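Local structure of CocE/NonD family hydrolase (3III) at residues Q271-R276 with E495-S499; Y147-E151 with L181-L186; I39-D43 with G77-K81. The protein probably hydrolyses ester or amide bonds, as a CocE/NonD family member with an alpha/beta-hydrolase domain and a beta-rich C-terminal domain. One frame throughout, in Å; residues are numbered along the deposited sequence.

Contact 1. Residues Q271-R276 with E495-S499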
loop_
_atom_site.group_PDB
_atom_site.type_symbol
_atom_site.label_atom_id
_atom_site.label_comp_id
_atom_site.label_asym_id
_atom_site.label_seq_id
_atom_site.Cartn_x
_atom_site.Cartn_y
_atom_site.Cartn_z
ATOM N N GLN A 271 4.466 -2.561 4.371
ATOM C CA GLN A 271 4.429 -1.630 5.530
ATOM C C GLN A 271 5.432 -0.549 5.255
ATOM O O GLN A 271 6.610 -0.844 4.958
ATOM C CB GLN A 271 4.728 -2.360 6.833
ATOM C CG GLN A 271 3.718 -3.420 7.207
ATOM C CD GLN A 271 4.145 -4.189 8.475
ATOM O OE1 GLN A 271 4.520 -3.585 9.484
ATOM N NE2 GLN A 271 4.203 -5.507 8.375
ATOM N N GLY A 272 4.965 0.691 5.254
ATOM C CA GLY A 272 5.771 1.844 4.885
ATOM C C GLY A 272 5.397 2.484 3.580
ATOM O O GLY A 272 5.881 3.578 3.240
ATOM N N LEU A 273 4.542 1.814 2.807
ATOM C CA LEU A 273 3.967 2.440 1.615
ATOM C C LEU A 273 2.447 2.170 1.603
ATOM O O LEU A 273 1.717 2.926 2.230
ATOM C CB LEU A 273 4.656 1.962 0.336
ATOM C CG LEU A 273 4.261 2.744 -0.933
ATOM C CD1 LEU A 273 4.579 4.243 -0.797
ATOM C CD2 LEU A 273 4.968 2.123 -2.155
ATOM N N HIS A 274 1.977 1.116 0.956
ATOM C CA HIS A 274 0.526 0.949 0.755
ATOM C C HIS A 274 -0.289 0.283 1.863
ATOM O O HIS A 274 -1.526 0.353 1.851
ATOM C CB HIS A 274 0.237 0.269 -0.584
ATOM C CG HIS A 274 0.825 0.980 -1.764
ATOM N ND1 HIS A 274 0.543 2.294 -2.070
ATOM C CD2 HIS A 274 1.728 0.559 -2.685
ATOM C CE1 HIS A 274 1.202 2.630 -3.168
ATOM N NE2 HIS A 274 1.938 1.596 -3.557
ATOM N N ASN A 275 0.361 -0.428 2.774
ATOM C CA ASN A 275 -0.339 -1.273 3.729
ATOM C C ASN A 275 -1.337 -0.487 4.573
ATOM O O ASN A 275 -2.499 -0.844 4.608
ATOM C CB ASN A 275 0.696 -2.094 4.527
ATOM C CG ASN A 275 0.208 -2.564 5.882
ATOM O OD1 ASN A 275 -0.183 -1.754 6.699
ATOM N ND2 ASN A 275 0.297 -3.891 6.145
ATOM N N ARG A 276 -0.907 0.601 5.206
ATOM C CA ARG A 276 -1.779 1.304 6.146
ATOM C C ARG A 276 -3.061 1.736 5.472
ATOM O O ARG A 276 -4.154 1.531 6.009
ATOM C CB ARG A 276 -1.083 2.510 6.769
ATOM C CG ARG A 276 -1.920 3.263 7.752
ATOM C CD ARG A 276 -1.143 4.401 8.410
ATOM N NE ARG A 276 -1.938 5.053 9.444
ATOM C CZ ARG A 276 -2.936 5.896 9.221
ATOM N NH1 ARG A 276 -3.259 6.271 7.978
ATOM N NH2 ARG A 276 -3.606 6.397 10.253
ATOM N N GLU A 495 2.236 3.470 16.417
ATOM C CA GLU A 495 1.444 2.608 15.470
ATOM C C GLU A 495 2.336 1.545 14.766
ATOM O O GLU A 495 3.029 1.850 13.799
ATOM C CB GLU A 495 0.746 3.511 14.420
ATOM C CG GLU A 495 -0.152 2.799 13.383
ATOM C CD GLU A 495 -0.721 3.765 12.344
ATOM O OE1 GLU A 495 -0.223 4.899 12.246
ATOM O OE2 GLU A 495 -1.712 3.419 11.642
ATOM N N LEU A 496 2.314 0.326 15.264
ATOM C CA LEU A 496 2.814 -0.814 14.466
ATOM C C LEU A 496 1.750 -1.119 13.377
ATOM O O LEU A 496 0.585 -1.260 13.671
ATOM C CB LEU A 496 3.133 -2.055 15.323
ATOM C CG LEU A 496 4.322 -2.021 16.259
ATOM C CD1 LEU A 496 5.585 -1.622 15.542
ATOM C CD2 LEU A 496 4.015 -1.103 17.432
ATOM N N LEU A 497 2.185 -1.151 12.123
ATOM C CA LEU A 497 1.293 -1.284 11.004
ATOM C C LEU A 497 0.762 -2.706 10.972
ATOM O O LEU A 497 1.383 -3.628 11.555
ATOM C CB LEU A 497 2.041 -0.931 9.737
ATOM C CG LEU A 497 2.363 0.583 9.661
ATOM C CD1 LEU A 497 3.163 0.788 8.373
ATOM C CD2 LEU A 497 1.115 1.492 9.693
ATOM N N PRO A 498 -0.416 -2.894 10.332
ATOM C CA PRO A 498 -1.119 -4.194 10.391
ATOM C C PRO A 498 -0.270 -5.352 9.842
ATOM O O PRO A 498 0.377 -5.211 8.793
ATOM C CB PRO A 498 -2.327 -3.984 9.494
ATOM C CG PRO A 498 -2.573 -2.466 9.548
ATOM C CD PRO A 498 -1.228 -1.871 9.644
ATOM N N SER A 499 -0.269 -6.454 10.602
ATOM C CA SER A 499 0.503 -7.650 10.295
ATOM C C SER A 499 -0.286 -8.906 10.730
ATOM O O SER A 499 -1.142 -8.827 11.562
ATOM C CB SER A 499 1.856 -7.572 10.996
ATOM O OG SER A 499 1.726 -7.702 12.375
HETATM O O HOH W 1 -2.397 6.308 12.852
#

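Contact 2. Residues Y147-E151 with L181-L186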
loop_
_atom_site.group_PDB
_atom_site.type_symbol
_atom_site.label_atom_id
_atom_site.label_comp_id
_atom_site.label_asym_id
_atom_site.label_seq_id
_atom_site.Cartn_x
_atom_site.Cartn_y
_atom_site.Cartn_z
ATOM N N TYR A 147 -12.565 11.020 -13.195
ATOM C CA TYR A 147 -13.999 10.968 -13.247
ATOM C C TYR A 147 -14.520 11.271 -14.652
ATOM O O TYR A 147 -15.403 10.547 -15.147
ATOM C CB TYR A 147 -14.552 11.965 -12.257
ATOM C CG TYR A 147 -16.058 12.122 -12.095
ATOM C CD1 TYR A 147 -16.886 12.625 -13.116
ATOM C CD2 TYR A 147 -16.624 11.931 -10.852
ATOM C CE1 TYR A 147 -18.254 12.855 -12.884
ATOM C CE2 TYR A 147 -17.991 12.143 -10.630
ATOM C CZ TYR A 147 -18.783 12.601 -11.626
ATOM O OH TYR A 147 -20.118 12.805 -11.351
ATOM N N GLU A 148 -13.987 12.326 -15.289
ATOM C CA GLU A 148 -14.426 12.629 -16.660
ATOM C C GLU A 148 -14.191 11.459 -17.650
ATOM O O GLU A 148 -15.048 11.181 -18.549
ATOM C CB GLU A 148 -13.813 13.946 -17.184
ATOM C CG GLU A 148 -14.241 15.201 -16.443
ATOM C CD GLU A 148 -14.120 16.479 -17.271
ATOM O OE1 GLU A 148 -14.815 16.527 -18.298
ATOM O OE2 GLU A 148 -13.354 17.411 -16.893
ATOM N N VAL A 149 -13.069 10.766 -17.506
ATOM C CA VAL A 149 -12.747 9.691 -18.409
ATOM C C VAL A 149 -13.691 8.487 -18.169
ATOM O O VAL A 149 -14.113 7.820 -19.145
ATOM C CB VAL A 149 -11.235 9.290 -18.365
ATOM C CG1 VAL A 149 -10.939 8.193 -19.386
ATOM C CG2 VAL A 149 -10.314 10.561 -18.642
ATOM N N ILE A 150 -14.022 8.211 -16.900
ATOM C CA ILE A 150 -14.984 7.153 -16.555
ATOM C C ILE A 150 -16.306 7.414 -17.223
ATOM O O ILE A 150 -16.869 6.530 -17.864
ATOM C CB ILE A 150 -15.167 6.993 -15.004
ATOM C CG1 ILE A 150 -13.882 6.434 -14.408
ATOM C CG2 ILE A 150 -16.394 6.154 -14.681
ATOM C CD1 ILE A 150 -13.789 6.528 -12.899
ATOM N N GLU A 151 -16.806 8.639 -17.088
ATOM C CA GLU A 151 -18.110 8.999 -17.629
ATOM C C GLU A 151 -18.113 9.025 -19.149
ATOM O O GLU A 151 -19.108 8.670 -19.761
ATOM C CB GLU A 151 -18.598 10.316 -17.014
ATOM C CG GLU A 151 -18.841 10.189 -15.492
ATOM C CD GLU A 151 -19.791 9.027 -15.121
ATOM O OE1 GLU A 151 -20.961 9.068 -15.598
ATOM O OE2 GLU A 151 -19.381 8.087 -14.382
ATOM N N LEU A 181 -15.428 10.667 -5.335
ATOM C CA LEU A 181 -16.299 11.557 -6.088
ATOM C C LEU A 181 -17.614 10.877 -6.609
ATOM O O LEU A 181 -18.432 11.544 -7.175
ATOM C CB LEU A 181 -15.509 12.140 -7.269
ATOM C CG LEU A 181 -14.196 12.882 -6.982
ATOM C CD1 LEU A 181 -13.508 13.285 -8.291
ATOM C CD2 LEU A 181 -14.478 14.115 -6.044
ATOM N N ASN A 182 -17.708 9.554 -6.461
ATOM C CA ASN A 182 -18.865 8.758 -6.867
ATOM C C ASN A 182 -19.283 8.963 -8.337
ATOM O O ASN A 182 -20.402 9.397 -8.624
ATOM C CB ASN A 182 -20.021 9.038 -5.912
ATOM C CG ASN A 182 -19.763 8.497 -4.575
ATOM O OD1 ASN A 182 -19.790 7.280 -4.376
ATOM N ND2 ASN A 182 -19.423 9.380 -3.624
ATOM N N PRO A 183 -18.397 8.586 -9.286
ATOM C CA PRO A 183 -18.787 8.690 -10.680
ATOM C C PRO A 183 -19.994 7.763 -10.909
ATOM O O PRO A 183 -19.945 6.593 -10.466
ATOM C CB PRO A 183 -17.518 8.189 -11.448
ATOM C CG PRO A 183 -16.405 8.250 -10.479
ATOM C CD PRO A 183 -17.050 8.008 -9.141
ATOM N N PRO A 184 -21.084 8.259 -11.568
ATOM C CA PRO A 184 -22.295 7.450 -11.694
ATOM C C PRO A 184 -22.099 6.082 -12.408
ATOM O O PRO A 184 -22.744 5.110 -12.025
ATOM C CB PRO A 184 -23.242 8.349 -12.495
ATOM C CG PRO A 184 -22.806 9.719 -12.138
ATOM C CD PRO A 184 -21.339 9.653 -11.930
ATOM N N HIS A 185 -21.164 5.999 -13.346
ATOM C CA HIS A 185 -20.907 4.730 -14.060
ATOM C C HIS A 185 -19.743 3.916 -13.552
ATOM O O HIS A 185 -19.401 2.909 -14.164
ATOM C CB HIS A 185 -20.797 5.016 -15.571
ATOM C CG HIS A 185 -22.057 5.599 -16.124
ATOM N ND1 HIS A 185 -22.331 6.949 -16.080
ATOM C CD2 HIS A 185 -23.159 5.004 -16.647
ATOM C CE1 HIS A 185 -23.520 7.163 -16.622
ATOM N NE2 HIS A 185 -24.048 5.999 -16.968
ATOM N N LEU A 186 -19.121 4.330 -12.438
ATOM C CA LEU A 186 -18.145 3.497 -11.757
ATOM C C LEU A 186 -18.974 2.497 -10.938
ATOM O O LEU A 186 -19.598 2.862 -9.921
ATOM C CB LEU A 186 -17.231 4.320 -10.824
ATOM C CG LEU A 186 -16.178 3.496 -10.059
ATOM C CD1 LEU A 186 -15.186 2.837 -11.036
ATOM C CD2 LEU A 186 -15.501 4.337 -8.939
HETATM O O HOH W 2 -21.286 12.236 -8.461
#

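Contact 3. Residues I39-D43 with G77-K81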
loop_
_atom_site.group_PDB
_atom_site.type_symbol
_atom_site.label_atom_id
_atom_site.label_comp_id
_atom_site.label_asym_id
_atom_site.label_seq_id
_atom_site.Cartn_x
_atom_site.Cartn_y
_atom_site.Cartn_z
ATOM N N ILE A 39 -8.640 -5.404 -31.170
ATOM C CA ILE A 39 -8.408 -4.045 -31.605
ATOM C C ILE A 39 -7.716 -3.244 -30.514
ATOM O O ILE A 39 -8.052 -3.340 -29.341
ATOM C CB ILE A 39 -9.726 -3.375 -31.999
ATOM C CG1 ILE A 39 -10.217 -3.941 -33.332
ATOM C CG2 ILE A 39 -9.579 -1.856 -32.026
ATOM C CD1 ILE A 39 -11.645 -3.482 -33.717
HETATM N N MSE A 40 -6.696 -2.482 -30.891
HETATM C CA MSE A 40 -6.144 -1.449 -30.038
HETATM C C MSE A 40 -6.253 -0.085 -30.748
HETATM O O MSE A 40 -5.714 0.114 -31.877
HETATM C CB MSE A 40 -4.686 -1.765 -29.698
HETATM C CG MSE A 40 -4.064 -0.727 -28.754
HETATM SE SE MSE A 40 -2.108 -0.803 -28.846
HETATM C CE MSE A 40 -1.715 0.497 -27.404
ATOM N N GLU A 41 -6.967 0.831 -30.115
ATOM C CA GLU A 41 -7.012 2.224 -30.543
ATOM C C GLU A 41 -5.970 2.922 -29.722
ATOM O O GLU A 41 -6.011 2.905 -28.485
ATOM C CB GLU A 41 -8.403 2.859 -30.306
ATOM C CG GLU A 41 -9.518 2.087 -30.935
ATOM C CD GLU A 41 -10.891 2.814 -30.947
ATOM O OE1 GLU A 41 -10.945 4.068 -30.832
ATOM O OE2 GLU A 41 -11.897 2.089 -31.110
ATOM N N LYS A 42 -4.963 3.445 -30.398
ATOM C CA LYS A 42 -3.869 4.082 -29.728
ATOM C C LYS A 42 -3.954 5.604 -29.859
ATOM O O LYS A 42 -4.192 6.152 -30.967
ATOM C CB LYS A 42 -2.556 3.576 -30.306
ATOM C CG LYS A 42 -1.346 4.143 -29.637
ATOM C CD LYS A 42 -0.065 3.546 -30.159
ATOM C CE LYS A 42 1.091 4.282 -29.499
ATOM N NZ LYS A 42 2.367 3.684 -29.869
ATOM N N ASP A 43 -3.692 6.275 -28.744
ATOM C CA ASP A 43 -3.688 7.737 -28.696
ATOM C C ASP A 43 -5.016 8.418 -28.935
ATOM O O ASP A 43 -5.011 9.547 -29.383
ATOM C CB ASP A 43 -2.677 8.362 -29.667
ATOM C CG ASP A 43 -1.241 8.182 -29.218
ATOM O OD1 ASP A 43 -0.978 7.973 -27.997
ATOM O OD2 ASP A 43 -0.352 8.299 -30.097
ATOM N N GLY A 77 3.077 6.618 -17.829
ATOM C CA GLY A 77 3.245 6.295 -19.230
ATOM C C GLY A 77 2.283 5.185 -19.619
ATOM O O GLY A 77 2.400 4.072 -19.131
ATOM N N LYS A 78 1.325 5.501 -20.502
ATOM C CA LYS A 78 0.330 4.528 -20.978
ATOM C C LYS A 78 0.903 3.523 -22.008
ATOM O O LYS A 78 0.255 2.469 -22.251
ATOM C CB LYS A 78 -0.877 5.233 -21.569
ATOM C CG LYS A 78 -0.616 5.931 -22.925
ATOM C CD LYS A 78 -1.919 6.440 -23.552
ATOM C CE LYS A 78 -1.727 7.118 -24.882
ATOM N NZ LYS A 78 -1.122 6.213 -25.921
ATOM N N ASP A 79 2.038 3.837 -22.621
ATOM C CA ASP A 79 2.627 2.964 -23.611
ATOM C C ASP A 79 3.896 2.289 -23.139
ATOM O O ASP A 79 4.665 1.779 -23.936
ATOM C CB ASP A 79 2.877 3.768 -24.878
ATOM C CG ASP A 79 1.603 4.240 -25.464
ATOM O OD1 ASP A 79 0.781 3.374 -25.737
ATOM O OD2 ASP A 79 1.394 5.453 -25.600
ATOM N N ASN A 80 4.126 2.276 -21.843
ATOM C CA ASN A 80 5.291 1.569 -21.320
ATOM C C ASN A 80 5.277 0.078 -21.668
ATOM O O ASN A 80 4.303 -0.649 -21.386
ATOM C CB ASN A 80 5.427 1.773 -19.804
ATOM C CG ASN A 80 5.667 3.246 -19.415
ATOM O OD1 ASN A 80 5.794 4.174 -20.266
ATOM N ND2 ASN A 80 5.744 3.463 -18.117
ATOM N N LYS A 81 6.332 -0.350 -22.356
ATOM C CA LYS A 81 6.604 -1.764 -22.509
ATOM C C LYS A 81 7.166 -2.268 -21.148
ATOM O O LYS A 81 8.152 -1.715 -20.631
ATOM C CB LYS A 81 7.577 -2.036 -23.693
ATOM C CG LYS A 81 7.606 -3.496 -24.124
ATOM C CD LYS A 81 8.464 -3.698 -25.368
ATOM C CE LYS A 81 8.735 -5.182 -25.623
ATOM N NZ LYS A 81 9.486 -5.795 -24.473
#

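Contact 1. Residues Q271-R276 with E495-S499
L497 projects from strand 490-503 into the turn leading to helix 275-284, and its two methyls part company there: CD1 rests on the backbone N of G272 and on Q271 CB, while CD2 lies against the aliphatic start of R276, 3.8 Å from CB. Q271 runs past L497 in the opposite direction, its OE1 3.6 Å from L497 CB; the amide itself is held by T454 and V452 of the neighbouring strand 447-458 and by W268 O. N275 meets P498 obliquely. Its ND2 donates to P498 O over 3.0 Å, tilted from the carbonyl plane, and also bonds S267 O, whereas the buried OD1 lies 3.1 Å from P498 CD and has no polar partner. R276, extended from CG to NE with CG anti to the backbone N (chi1 -179°), crosses E495 at about a right angle. Its NE forms a salt bridge with E495 OE2 at 2.7 Å, the guanidinium and carboxylate planes 84° apart, and a water links NH2 to OE1, weakly at the latter. E201 takes NH1, and W475 makes a cation-pi contact with the guanidinium. The arrangement is a buried interdomain interface, joining the alpha/beta-hydrolase domain to the beta-rich C-terminal domain, as in other CocE/NonD family hydrolases.

Contact 2. Residues Y147-E151 with L181-L186
The loop 181-186 leaves helix 170-179 with positive phi at N182 and closes a type I beta turn from P183 to L186, running beside helix 140-154 so that the CA atoms of Y147 and P183 come within 5.9 Å. The Y147 ring crosses P183 obliquely and P184 at about a right angle. P183 CB sits over one face in a CH-pi contact, 4.2 Å from the ring centroid and displaced toward the rim, while L181 O approaches the ring edge in its plane, 3.5 Å from CE2. P184 CD packs 3.4 Å from the phenolic OH, and a water joins that hydroxyl to N182 O. One turn further along the helix, I150 puts CD1 on P183 CG and CG2 near L186. E151 bends back at chi2 (-54°), which brings its carboxylate to the turn, against P184 and the backbone N of H185. Both oxygens are then used by one residue: OE1 accepts from H185 ND1 at 2.6 Å, the oxygen lying in the imidazole plane, and OE2 takes the H185 backbone N-H at 2.9 Å through its syn lone pair. This paired grip fixes the rotation of the carboxylate and probably favours a positively charged imidazole. V178 of helix 170-179 also packs on Y147, I150 and P183. The contact fastens helix 140-154 to the connection by which helix 170-179 passes into strand 186-192, part of the beta-alpha-beta crossover from strand 162-168 in the alpha/beta-hydrolase fold.

Contact 3. Residues I39-D43 with G77-K81
A salt-bridge network joins strand 36-47, near the edge of the large mixed sheet, to the loop that follows strand 67-74, with K78 as the cation between two aspartates. K78 NZ donates to D43 OD1 at 2.7 Å and to D79 OD2 of its own segment at 2.6 Å. The two bonds differ in direction: D79 offers its syn lone pair, while D43 is met on the anti side, with NZ 31° out of the carboxylate plane. The lysine reaches them with CG set between its backbone N and carbonyl carbon (chi1 71°), a straight run to CE and a last bend at chi4 (60°) that swings the ammonium aside. D43 OD1 and D79 OD2 stand 4.2 Å apart, and the cation between them would be expected to offset their mutual repulsion. In the alpha/beta-hydrolase fold such a loop leaves the C-terminal end of a parallel strand, here 67-74; the network links it to the antiparallel strands added at one side of the sheet. N57 of strand 53-60, the neighbour of 36-47, belongs to the same cluster, its OD1 accepting from K78 and its ND2 donating to D79 OD1, while K130 gives D43 OD1 a second salt bridge. K42, fully extended, passes D79 at an oblique angle and brings CE to 3.9 Å from D79 OD1; its NZ is hydrogen-bonded to V19 O and stays 4.4 Å from D79 OD1, too far for a salt bridge. Selenomethionine M40 also approaches D79, its CE methyl 4.2 Å from OD1.

Contact 1 is the central one, its centre about 8 Å from that of the chain, and it alone joins the catalytic-type domain to the C-terminal one; contacts 2 and 3 are partly buried, their centres about 23 and 26 Å out, and remain within the N-terminal part of the chain. The large mixed sheet nevertheless relates them all, through strand 36-47 in contact 3, the entrance to strand 186-192 in contact 2, and the turn beyond strand 262-267 in contact 1. Chemistry follows position: contact 1 combines leucine packing with buried amides and an ion pair, contact 2 mixes aromatic-proline packing with a histidine-carboxylate pair, and contact 3 is mostly charge.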